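Lectin (Cicer arietinum, PDB 3V6N) is a plant albumin with a four-bladed beta-propeller (hemopexin) fold that binds calcium and shows hemagglutination activity, which suggests a lectin-like role. Local coordinates at residues E184-I196 against I206-P218. Sequence-based numbering, arbitrary orientation.
Sequences EAYLFKGEYYARI and IMGGVKKTLDYWP
Tyr216 meets two tyrosines of the hairpin 184-196. Its CG is anti to the backbone N (chi1 -172°), which carries the phenol off the short helix 213-216 and over the sheet. There the hydroxyl of Tyr186 meets that of Tyr216, OH to OH 2.8 Å, in a hydrogen bond that either could donate, while the two rings lie obliquely, planes at 49°. Tyr193 lies over one face of the Tyr216 ring, offset toward the rim near CG: its OH comes 3.2 Å from Tyr216 CD1, and its CE1 packs on Tyr216 CB. Tyrosine suits Tyr186 and Tyr216 because each flat ring packs while its hydroxyl pairs with the other. Deeper in, Trp217 sets its broad six-membered ring rim to rim against Phe188, CZ3 to CE2 3.3 Å, and its CZ2 lies over the rim of one face of Tyr186; its indole NE1 is bonded to Tyr31 O.

Backbone bonds join the same segments. Tyr193 and Lys211 exchange two N-H to O bonds as an antiparallel pair, and Thr213 N donates to Glu191 O (3.1 Å, nearly straight at 168°). Thr213 suits the helix start because its small hydroxyl donates to a water that bonds Gly190 O and Tyr192 O of the beta turn. At the far end, poorly ordered Met207 puts CE over one face of the Arg195 guanidinium, whose NH1 makes a salt bridge with Glu184 OE1 through a long, weak hydrogen bond (3.4 Å).

Strand 210-212 is the outermost of an antiparallel four-stranded blade, the repeating unit of the hemopexin beta-propeller; Phe188's side chain is about 5 Å from that of calcium ligand Asp174.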
ATOM      1  N   GLU A 184      26.289  20.424  -0.128  1.00 23.13           N
ATOM      2  CA  GLU A 184      26.828  19.068  -0.199  1.00 21.56           C
ATOM      3  C   GLU A 184      25.724  18.044  -0.010  1.00 19.57           C
ATOM      4  O   GLU A 184      24.715  18.303   0.660  1.00 19.06           O
ATOM      5  CB  GLU A 184      27.940  18.825   0.825  1.00 22.52           C
ATOM      6  CG  GLU A 184      29.241  19.530   0.489  1.00 24.42           C
ATOM      7  CD  GLU A 184      30.392  19.155   1.401  1.00 26.27           C
ATOM      8  OE1 GLU A 184      30.317  18.154   2.169  1.00 26.22           O
ATOM      9  OE2 GLU A 184      31.405  19.876   1.325  1.00 28.45           O
ATOM     10  N   ALA A 185      25.938  16.885  -0.617  1.00 17.37           N
ATOM     11  CA  ALA A 185      25.000  15.792  -0.589  1.00 15.96           C
ATOM     12  C   ALA A 185      25.787  14.494  -0.707  1.00 15.39           C
ATOM     13  O   ALA A 185      26.907  14.477  -1.245  1.00 15.44           O
ATOM     14  CB  ALA A 185      24.002  15.931  -1.728  1.00 15.84           C
ATOM     15  N   TYR A 186      25.205  13.419  -0.190  1.00 14.33           N
ATOM     16  CA  TYR A 186      25.783  12.096  -0.292  1.00 14.07           C
ATOM     17  C   TYR A 186      24.936  11.245  -1.231  1.00 13.72           C
ATOM     18  O   TYR A 186      23.703  11.260  -1.157  1.00 13.44           O
ATOM     19  CB  TYR A 186      25.859  11.424   1.079  1.00 13.84           C
ATOM     20  CG  TYR A 186      26.743  12.141   2.087  1.00 14.45           C
ATOM     21  CD1 TYR A 186      28.081  11.769   2.272  1.00 14.61           C
ATOM     22  CD2 TYR A 186      26.243  13.190   2.855  1.00 14.09           C
ATOM     23  CE1 TYR A 186      28.890  12.427   3.198  1.00 14.82           C
ATOM     24  CE2 TYR A 186      27.044  13.846   3.771  1.00 14.40           C
ATOM     25  CZ  TYR A 186      28.360  13.457   3.946  1.00 14.52           C
ATOM     26  OH  TYR A 186      29.132  14.119   4.871  1.00 15.09           O
ATOM     27  N   LEU A 187      25.603  10.518  -2.112  1.00 13.56           N
ATOM     28  CA  LEU A 187      24.952   9.562  -3.010  1.00 13.94           C
ATOM     29  C   LEU A 187      25.414   8.174  -2.624  1.00 13.95           C
ATOM     30  O   LEU A 187      26.569   7.981  -2.306  1.00 14.43           O
ATOM     31  CB  LEU A 187      25.312   9.849  -4.475  1.00 14.05           C
ATOM     32  CG  LEU A 187      25.220  11.299  -4.984  1.00 14.14           C
ATOM     33  CD1 LEU A 187      25.611  11.358  -6.461  1.00 14.43           C
ATOM     34  CD2 LEU A 187      23.827  11.899  -4.773  1.00 13.71           C
ATOM     35  N   PHE A 188      24.514   7.206  -2.644  1.00 14.34           N
ATOM     36  CA  PHE A 188      24.879   5.836  -2.280  1.00 14.98           C
ATOM     37  C   PHE A 188      24.548   4.854  -3.397  1.00 15.60           C
ATOM     38  O   PHE A 188      23.533   5.000  -4.091  1.00 15.10           O
ATOM     39  CB  PHE A 188      24.185   5.420  -0.970  1.00 14.73           C
ATOM     40  CG  PHE A 188      24.513   6.323   0.198  1.00 14.95           C
ATOM     41  CD1 PHE A 188      23.672   7.376   0.540  1.00 14.89           C
ATOM     42  CD2 PHE A 188      25.677   6.129   0.939  1.00 15.39           C
ATOM     43  CE1 PHE A 188      23.982   8.218   1.611  1.00 15.19           C
ATOM     44  CE2 PHE A 188      26.002   6.968   2.000  1.00 15.43           C
ATOM     45  CZ  PHE A 188      25.151   8.015   2.339  1.00 15.13           C
ATOM     46  N   LYS A 189      25.414   3.856  -3.550  1.00 16.75           N
ATOM     47  CA  LYS A 189      25.160   2.716  -4.423  1.00 18.47           C
ATOM     48  C   LYS A 189      26.026   1.520  -3.997  1.00 19.53           C
ATOM     49  O   LYS A 189      27.269   1.590  -4.021  1.00 18.79           O
ATOM     50  CB  LYS A 189      25.412   3.071  -5.896  1.00 19.06           C
ATOM     51  CG  LYS A 189      24.908   2.013  -6.871  1.00 20.58           C
ATOM     52  CD  LYS A 189      25.015   2.539  -8.289  1.00 21.82           C
ATOM     53  CE  LYS A 189      24.154   1.761  -9.274  1.00 22.02           C
ATOM     54  NZ  LYS A 189      24.308   2.480 -10.572  1.00 22.65           N
ATOM     55  N   GLY A 190      25.363   0.425  -3.609  1.00 20.73           N
ATOM     56  CA  GLY A 190      26.063  -0.767  -3.139  1.00 22.03           C
ATOM     57  C   GLY A 190      26.927  -0.398  -1.954  1.00 22.84           C
ATOM     58  O   GLY A 190      26.472   0.297  -1.056  1.00 21.66           O
ATOM     59  N   GLU A 191      28.188  -0.830  -1.973  1.00 25.27           N
ATOM     60  CA  GLU A 191      29.115  -0.527  -0.879  1.00 26.72           C
ATOM     61  C   GLU A 191      29.761   0.861  -0.992  1.00 25.62           C
ATOM     62  O   GLU A 191      30.613   1.210  -0.165  1.00 25.36           O
ATOM     63  CB  GLU A 191      30.196  -1.619  -0.764  1.00 30.77           C
ATOM     64  CG  GLU A 191      31.111  -1.741  -1.981  1.00 34.37           C
ATOM     65  CD  GLU A 191      31.761  -3.117  -2.132  1.00 37.98           C
ATOM     66  OE1 GLU A 191      32.498  -3.320  -3.130  1.00 40.76           O
ATOM     67  OE2 GLU A 191      31.539  -4.004  -1.273  1.00 39.09           O
ATOM     68  N   TYR A 192      29.348   1.641  -1.995  1.00 23.75           N
ATOM     69  CA  TYR A 192      29.980   2.923  -2.299  1.00 23.70           C
ATOM     70  C   TYR A 192      29.127   4.153  -1.994  1.00 21.59           C
ATOM     71  O   TYR A 192      27.903   4.095  -1.985  1.00 20.90           O
ATOM     72  CB  TYR A 192      30.419   2.983  -3.774  1.00 25.40           C
ATOM     73  CG  TYR A 192      31.333   1.848  -4.177  1.00 27.88           C
ATOM     74  CD1 TYR A 192      32.608   1.717  -3.615  1.00 29.02           C
ATOM     75  CD2 TYR A 192      30.920   0.892  -5.105  1.00 28.34           C
ATOM     76  CE1 TYR A 192      33.449   0.670  -3.981  1.00 30.79           C
ATOM     77  CE2 TYR A 192      31.754  -0.153  -5.480  1.00 30.93           C
ATOM     78  CZ  TYR A 192      33.011  -0.263  -4.909  1.00 31.52           C
ATOM     79  OH  TYR A 192      33.832  -1.301  -5.272  1.00 34.30           O
ATOM     80  N   TYR A 193      29.814   5.266  -1.783  1.00 20.08           N
ATOM     81  CA  TYR A 193      29.204   6.574  -1.670  1.00 19.78           C
ATOM     82  C   TYR A 193      30.076   7.575  -2.426  1.00 19.70           C
ATOM     83  O   TYR A 193      31.259   7.320  -2.683  1.00 19.90           O
ATOM     84  CB  TYR A 193      29.075   7.006  -0.192  1.00 19.57           C
ATOM     85  CG  TYR A 193      30.354   7.611   0.371  1.00 20.39           C
ATOM     86  CD1 TYR A 193      31.412   6.787   0.800  1.00 21.17           C
ATOM     87  CD2 TYR A 193      30.530   8.995   0.439  1.00 20.16           C
ATOM     88  CE1 TYR A 193      32.591   7.330   1.289  1.00 21.26           C
ATOM     89  CE2 TYR A 193      31.709   9.542   0.936  1.00 20.49           C
ATOM     90  CZ  TYR A 193      32.729   8.707   1.356  1.00 21.32           C
ATOM     91  OH  TYR A 193      33.911   9.244   1.841  1.00 22.62           O
ATOM     92  N   ALA A 194      29.473   8.703  -2.795  1.00 19.61           N
ATOM     93  CA  ALA A 194      30.208   9.891  -3.202  1.00 19.65           C
ATOM     94  C   ALA A 194      29.653  11.074  -2.432  1.00 19.79           C
ATOM     95  O   ALA A 194      28.440  11.176  -2.227  1.00 19.26           O
ATOM     96  CB  ALA A 194      30.055  10.135  -4.693  1.00 20.36           C
ATOM     97  N   ARG A 195      30.544  11.953  -1.998  1.00 19.98           N
ATOM     98  CA  ARG A 195      30.155  13.229  -1.441  1.00 20.80           C
ATOM     99  C   ARG A 195      30.325  14.240  -2.563  1.00 21.04           C
ATOM    100  O   ARG A 195      31.433  14.474  -3.001  1.00 21.95           O
ATOM    101  CB  ARG A 195      31.034  13.562  -0.233  1.00 21.67           C
ATOM    102  CG  ARG A 195      30.678  14.842   0.513  1.00 24.06           C
ATOM    103  CD  ARG A 195      31.464  14.950   1.821  1.00 25.00           C
ATOM    104  NE  ARG A 195      32.891  14.737   1.599  1.00 26.79           N
ATOM    105  CZ  ARG A 195      33.808  15.697   1.525  1.00 28.38           C
ATOM    106  NH1 ARG A 195      33.476  16.970   1.687  1.00 28.75           N
ATOM    107  NH2 ARG A 195      35.074  15.378   1.307  1.00 29.00           N
ATOM    108  N   ILE A 196      29.220  14.812  -3.040  1.00 21.22           N
ATOM    109  CA  ILE A 196      29.253  15.814  -4.109  1.00 22.27           C
ATOM    110  C   ILE A 196      29.017  17.241  -3.589  1.00 24.16           C
ATOM    111  O   ILE A 196      28.409  17.429  -2.532  1.00 24.41           O
ATOM    112  CB  ILE A 196      28.248  15.483  -5.239  1.00 21.89           C
ATOM    113  CG1 ILE A 196      26.803  15.672  -4.770  1.00 21.58           C
ATOM    114  CG2 ILE A 196      28.455  14.057  -5.739  1.00 21.77           C
ATOM    115  CD1 ILE A 196      25.777  15.665  -5.878  1.00 21.40           C
ATOM    116  N   ILE A 206      32.606  18.519  -9.341  1.00 86.81           N
ATOM    117  CA  ILE A 206      33.149  18.245  -7.992  1.00 83.16           C
ATOM    118  C   ILE A 206      32.175  17.493  -7.056  1.00 80.82           C
ATOM    119  O   ILE A 206      31.121  18.019  -6.700  1.00 79.88           O
ATOM    120  CB  ILE A 206      33.714  19.529  -7.313  1.00 82.28           C
ATOM    121  CG1 ILE A 206      34.857  20.133  -8.142  1.00 84.18           C
ATOM    122  CG2 ILE A 206      34.207  19.242  -5.899  1.00 81.06           C
ATOM    123  CD1 ILE A 206      34.458  21.304  -9.018  1.00 83.41           C
ATOM    124  N   MET A 207      32.506  16.262  -6.660  1.00 78.74           N
ATOM    125  CA  MET A 207      33.681  15.521  -7.121  1.00 77.99           C
ATOM    126  C   MET A 207      33.262  14.089  -7.524  1.00 77.12           C
ATOM    127  O   MET A 207      32.067  13.793  -7.566  1.00 74.98           O
ATOM    128  CB  MET A 207      34.799  15.536  -6.058  1.00 76.43           C
ATOM    129  CG  MET A 207      34.417  15.044  -4.669  1.00 77.09           C
ATOM    130  SD  MET A 207      34.075  16.401  -3.528  1.00 83.28           S
ATOM    131  CE  MET A 207      34.453  15.620  -1.961  1.00 72.84           C
ATOM    132  N   GLY A 208      34.205  13.193  -7.826  1.00 79.65           N
ATOM    133  CA  GLY A 208      35.652  13.411  -7.711  1.00 74.66           C
ATOM    134  C   GLY A 208      36.272  12.472  -6.685  1.00 70.12           C
ATOM    135  O   GLY A 208      37.461  12.579  -6.369  1.00 72.62           O
ATOM    136  N   GLY A 209      35.456  11.559  -6.157  1.00 60.51           N
ATOM    137  CA  GLY A 209      35.928  10.514  -5.264  1.00 50.83           C
ATOM    138  C   GLY A 209      34.843   9.517  -4.897  1.00 44.15           C
ATOM    139  O   GLY A 209      34.057   9.754  -3.982  1.00 43.13           O
ATOM    140  N   VAL A 210      34.791   8.403  -5.617  1.00 39.68           N
ATOM    141  CA  VAL A 210      33.920   7.293  -5.237  1.00 36.84           C
ATOM    142  C   VAL A 210      34.659   6.409  -4.228  1.00 35.43           C
ATOM    143  O   VAL A 210      35.585   5.691  -4.594  1.00 36.08           O
ATOM    144  CB  VAL A 210      33.475   6.458  -6.453  1.00 35.14           C
ATOM    145  CG1 VAL A 210      32.556   5.328  -6.018  1.00 34.57           C
ATOM    146  CG2 VAL A 210      32.781   7.334  -7.479  1.00 35.34           C
ATOM    147  N   LYS A 211      34.254   6.476  -2.961  1.00 33.40           N
ATOM    148  CA  LYS A 211      34.899   5.682  -1.905  1.00 33.26           C
ATOM    149  C   LYS A 211      33.966   4.658  -1.254  1.00 31.27           C
ATOM    150  O   LYS A 211      32.804   4.529  -1.634  1.00 30.38           O
ATOM    151  CB  LYS A 211      35.505   6.579  -0.816  1.00 34.80           C
ATOM    152  CG  LYS A 211      36.566   7.557  -1.279  1.00 36.64           C
ATOM    153  CD  LYS A 211      35.971   8.948  -1.333  1.00 39.77           C
ATOM    154  CE  LYS A 211      37.044  10.019  -1.205  1.00 41.78           C
ATOM    155  NZ  LYS A 211      37.533  10.483  -2.538  1.00 43.27           N
ATOM    156  N   LYS A 212      34.496   3.942  -0.267  1.00 29.99           N
ATOM    157  CA  LYS A 212      33.759   2.918   0.460  1.00 29.31           C
ATOM    158  C   LYS A 212      33.074   3.492   1.689  1.00 26.73           C
ATOM    159  O   LYS A 212      33.707   4.125   2.535  1.00 25.55           O
ATOM    160  CB  LYS A 212      34.690   1.774   0.864  1.00 31.49           C
ATOM    161  CG  LYS A 212      35.115   0.910  -0.314  1.00 34.79           C
ATOM    162  CD  LYS A 212      35.441  -0.507   0.125  1.00 38.44           C
ATOM    163  CE  LYS A 212      34.271  -1.169   0.859  1.00 39.61           C
ATOM    164  NZ  LYS A 212      34.699  -2.343   1.669  1.00 40.44           N
ATOM    165  N   THR A 213      31.770   3.262   1.776  1.00 24.87           N
ATOM    166  CA  THR A 213      30.960   3.795   2.860  1.00 24.13           C
ATOM    167  C   THR A 213      31.498   3.432   4.254  1.00 24.69           C
ATOM    168  O   THR A 213      31.470   4.268   5.173  1.00 23.89           O
ATOM    169  CB  THR A 213      29.481   3.381   2.691  1.00 23.53           C
ATOM    170  OG1 THR A 213      29.040   3.725   1.366  1.00 22.78           O
ATOM    171  CG2 THR A 213      28.591   4.093   3.708  1.00 22.38           C
ATOM    172  N   LEU A 214      31.992   2.202   4.397  1.00 24.67           N
ATOM    173  CA  LEU A 214      32.524   1.704   5.674  1.00 26.00           C
ATOM    174  C   LEU A 214      33.833   2.392   6.106  1.00 25.97           C
ATOM    175  O   LEU A 214      34.118   2.471   7.300  1.00 26.52           O
ATOM    176  CB  LEU A 214      32.670   0.169   5.660  1.00 26.35           C
ATOM    177  CG  LEU A 214      31.359  -0.638   5.737  1.00 27.08           C
ATOM    178  CD1 LEU A 214      31.591  -2.129   5.539  1.00 27.01           C
ATOM    179  CD2 LEU A 214      30.626  -0.381   7.052  1.00 27.05           C
ATOM    180  N   ASP A 215      34.616   2.892   5.149  1.00 25.14           N
ATOM    181  CA  ASP A 215      35.790   3.713   5.485  1.00 25.34           C
ATOM    182  C   ASP A 215      35.392   5.087   6.061  1.00 24.67           C
ATOM    183  O   ASP A 215      36.066   5.612   6.948  1.00 25.18           O
ATOM    184  CB  ASP A 215      36.700   3.922   4.269  1.00 25.97           C
ATOM    185  CG  ASP A 215      37.364   2.635   3.778  1.00 27.13           C
ATOM    186  OD1 ASP A 215      37.380   1.626   4.512  1.00 28.21           O
ATOM    187  OD2 ASP A 215      37.897   2.643   2.644  1.00 26.98           O
ATOM    188  N   TYR A 216      34.304   5.664   5.555  1.00 23.06           N
ATOM    189  CA  TYR A 216      33.862   6.998   5.983  1.00 22.49           C
ATOM    190  C   TYR A 216      33.043   6.943   7.285  1.00 22.28           C
ATOM    191  O   TYR A 216      33.142   7.848   8.123  1.00 22.07           O
ATOM    192  CB  TYR A 216      33.061   7.652   4.854  1.00 22.45           C
ATOM    193  CG  TYR A 216      32.679   9.114   5.045  1.00 22.30           C
ATOM    194  CD1 TYR A 216      33.616  10.125   4.877  1.00 22.45           C
ATOM    195  CD2 TYR A 216      31.361   9.482   5.333  1.00 21.91           C
ATOM    196  CE1 TYR A 216      33.268  11.464   5.006  1.00 22.23           C
ATOM    197  CE2 TYR A 216      31.003  10.818   5.486  1.00 21.37           C
ATOM    198  CZ  TYR A 216      31.966  11.804   5.317  1.00 21.83           C
ATOM    199  OH  TYR A 216      31.641  13.126   5.444  1.00 21.19           O
ATOM    200  N   TRP A 217      32.240   5.888   7.440  1.00 21.31           N
ATOM    201  CA  TRP A 217      31.494   5.642   8.660  1.00 21.67           C
ATOM    202  C   TRP A 217      31.787   4.277   9.261  1.00 22.91           C
ATOM    203  O   TRP A 217      30.979   3.341   9.101  1.00 21.98           O
ATOM    204  CB  TRP A 217      29.991   5.791   8.424  1.00 21.28           C
ATOM    205  CG  TRP A 217      29.549   7.183   8.044  1.00 21.19           C
ATOM    206  CD1 TRP A 217      29.898   8.384   8.656  1.00 20.94           C
ATOM    207  CD2 TRP A 217      28.629   7.560   6.960  1.00 20.85           C
ATOM    208  NE1 TRP A 217      29.297   9.444   8.034  1.00 20.93           N
ATOM    209  CE2 TRP A 217      28.509   9.022   7.017  1.00 20.72           C
ATOM    210  CE3 TRP A 217      27.918   6.857   5.986  1.00 20.62           C
ATOM    211  CZ2 TRP A 217      27.725   9.735   6.113  1.00 20.17           C
ATOM    212  CZ3 TRP A 217      27.115   7.584   5.092  1.00 20.16           C
ATOM    213  CH2 TRP A 217      27.034   8.987   5.148  1.00 20.28           C
ATOM    214  N   PRO A 218      32.934   4.143   9.981  1.00 22.78           N
ATOM    215  CA  PRO A 218      33.239   2.885  10.667  1.00 23.87           C
ATOM    216  C   PRO A 218      32.169   2.426  11.660  1.00 24.11           C
ATOM    217  O   PRO A 218      32.072   1.229  11.939  1.00 24.27           O
ATOM    218  CB  PRO A 218      34.559   3.196  11.401  1.00 24.02           C
ATOM    219  CG  PRO A 218      35.213   4.236  10.550  1.00 23.14           C
ATOM    220  CD  PRO A 218      34.066   5.088  10.056  1.00 22.86           C
TER
HETATM  221  O   HOH W   1      26.888   2.733   0.335  1.00 26.88           O
HETATM  222  O   HOH W   2      31.594   0.146   2.095  1.00 23.43           O
HETATM  223  O   HOH W   3      33.244  11.435  -2.078  1.00 30.59           O